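Local coordinates for hypothetical protein Atu0492 (Agrobacterium tumefaciens str., PDB 2GMY) that is of unknown function but, as a putative AhpD-like member of the carboxymuconolactone decarboxylase family, probably serves in antioxidant defence, at the interface of chains A and B. Coordinates in Å, arbitrary orientation; residue numbers count along the deposited sequence, not the author numbering. Chains: chain A/B, Hypothetical protein Atu0492.

The interface of chains A and B. Residues chain A 91, 120-121, 124; chain B 5, 7, 10, 140.
The hydroxyl OG1 of A:Thr124 is gripped from two sides within its own chain while the ring of B:Phe140 packs against it from the partner chain. The indole NE1 of A:Trp91, on helix 83-96, donates to OG1 of A:Thr124 over 3.0 Å, nearly straight at 172° and in the plane of the indole. OG1 in turn donates to the backbone carbonyl O of A:Ile120 one helical turn earlier, at 2.8 Å, approaching tilted from the carbonyl plane. With OG1 beside the backbone N (chi1 -53°), the hydroxyl can reach back to that carbonyl, and the two bonds together should fix its rotation.

Against this tied-down group B:Phe140 inserts the far end of its ring, the two side chains coming from opposite directions. Its CZ lies 3.3 Å from OG1 of A:Thr124, and the same ring atom rests on CB of A:Thr124, so the phenyl end covers the hydroxyl and the root of the side chain. The carbonyl O of A:Ile120 lies in plane at the ring edge. On one flank CE1 of B:Phe140 packs at 3.6 Å against CG2 of A:Ile120; on the other, CE2 approaches CG2 of A:Val121. Within chain B, CB of B:Ile5 sits over one face of the phenyl ring near its rim, which probably helps to hold the ring.

Beside the ring, aliphatic groups of chain B pack on A:Ile120 and A:Val121 near the start of helix 117-139. CD1 at the end of B:Ile5 touches CG2 of A:Ile120 at 3.6 Å. CG2 of A:Val121 fits among B:Ile5, B:Tyr7 and B:Ala10. The patch, part of a two-fold symmetric interface, brings the residue after one subunit's long C-terminal helix, together with its N-terminal segment, against the partner's helix, and probably helps to hold the pair together. B:Tyr7 meets A:Val121 through its methylene, CB lying 3.9 Å from CG2 of A:Val121.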
loop_
_atom_site.group_PDB
_atom_site.type_symbol
_atom_site.label_atom_id
_atom_site.label_comp_id
_atom_site.label_asym_id
_atom_site.label_seq_id
_atom_site.Cartn_x
_atom_site.Cartn_y
_atom_site.Cartn_z
ATOM N N TRP A 91 -15.819 0.204 11.888
ATOM C CA TRP A 91 -15.492 -1.166 12.266
ATOM C C TRP A 91 -15.579 -2.095 11.063
ATOM O O TRP A 91 -14.714 -2.970 10.875
ATOM C CB TRP A 91 -16.432 -1.635 13.364
ATOM C CG TRP A 91 -16.069 -2.934 14.009
ATOM C CD1 TRP A 91 -16.827 -4.078 14.027
ATOM C CD2 TRP A 91 -14.885 -3.234 14.768
ATOM N NE1 TRP A 91 -16.197 -5.061 14.749
ATOM C CE2 TRP A 91 -15.003 -4.575 15.213
ATOM C CE3 TRP A 91 -13.745 -2.505 15.117
ATOM C CZ2 TRP A 91 -14.013 -5.203 15.984
ATOM C CZ3 TRP A 91 -12.757 -3.133 15.899
ATOM C CH2 TRP A 91 -12.910 -4.465 16.322
ATOM N N ILE A 120 -21.934 -6.399 19.315
ATOM C CA ILE A 120 -20.633 -6.371 18.621
ATOM C C ILE A 120 -20.248 -7.748 18.085
ATOM O O ILE A 120 -19.720 -7.858 16.972
ATOM C CB ILE A 120 -19.517 -5.763 19.512
ATOM C CG1 ILE A 120 -19.797 -4.270 19.727
ATOM C CG2 ILE A 120 -18.131 -5.989 18.894
ATOM C CD1 ILE A 120 -18.883 -3.580 20.749
ATOM N N VAL A 121 -20.518 -8.804 18.854
ATOM C CA VAL A 121 -20.239 -10.152 18.368
ATOM C C VAL A 121 -21.081 -10.454 17.138
ATOM O O VAL A 121 -20.566 -10.968 16.135
ATOM C CB VAL A 121 -20.426 -11.219 19.472
ATOM C CG1 VAL A 121 -20.137 -12.618 18.916
ATOM C CG2 VAL A 121 -19.496 -10.917 20.631
ATOM N N THR A 124 -19.684 -8.547 14.196
ATOM C CA THR A 124 -18.391 -9.032 13.724
ATOM C C THR A 124 -18.535 -10.365 12.969
ATOM O O THR A 124 -17.873 -10.585 11.960
ATOM C CB THR A 124 -17.356 -9.075 14.870
ATOM O OG1 THR A 124 -17.308 -7.782 15.510
ATOM C CG2 THR A 124 -15.977 -9.404 14.330
ATOM N N ILE B 5 -13.394 -8.767 24.187
ATOM C CA ILE B 5 -14.659 -9.472 24.392
ATOM C C ILE B 5 -14.438 -10.981 24.461
ATOM O O ILE B 5 -13.710 -11.541 23.643
ATOM C CB ILE B 5 -15.658 -9.187 23.247
ATOM C CG1 ILE B 5 -15.902 -7.679 23.098
ATOM C CG2 ILE B 5 -16.984 -9.916 23.496
ATOM C CD1 ILE B 5 -16.822 -7.311 21.931
ATOM N N TYR B 7 -16.124 -13.678 23.367
ATOM C CA TYR B 7 -17.218 -13.746 22.394
ATOM C C TYR B 7 -18.161 -14.947 22.560
ATOM O O TYR B 7 -19.352 -14.839 22.271
ATOM C CB TYR B 7 -16.701 -13.619 20.960
ATOM C CG TYR B 7 -15.654 -14.627 20.588
ATOM C CD1 TYR B 7 -16.008 -15.830 19.980
ATOM C CD2 TYR B 7 -14.296 -14.374 20.825
ATOM C CE1 TYR B 7 -15.036 -16.769 19.626
ATOM C CE2 TYR B 7 -13.316 -15.309 20.474
ATOM C CZ TYR B 7 -13.697 -16.506 19.879
ATOM O OH TYR B 7 -12.745 -17.449 19.533
ATOM N N ALA B 10 -20.368 -13.710 25.358
ATOM C CA ALA B 10 -21.210 -12.568 24.983
ATOM C C ALA B 10 -22.334 -12.927 24.007
ATOM O O ALA B 10 -23.432 -12.369 24.083
ATOM C CB ALA B 10 -20.345 -11.433 24.411
ATOM N N PHE B 140 -11.323 -9.087 18.593
ATOM C CA PHE B 140 -11.641 -9.175 20.026
ATOM C C PHE B 140 -10.411 -9.366 20.905
ATOM O O PHE B 140 -10.531 -9.533 22.116
ATOM C CB PHE B 140 -12.695 -10.261 20.280
ATOM C CG PHE B 140 -13.998 -10.001 19.559
ATOM C CD1 PHE B 140 -14.341 -8.700 19.195
ATOM C CD2 PHE B 140 -14.869 -11.038 19.258
ATOM C CE1 PHE B 140 -15.545 -8.420 18.516
ATOM C CE2 PHE B 140 -16.086 -10.770 18.577
ATOM C CZ PHE B 140 -16.408 -9.454 18.218
#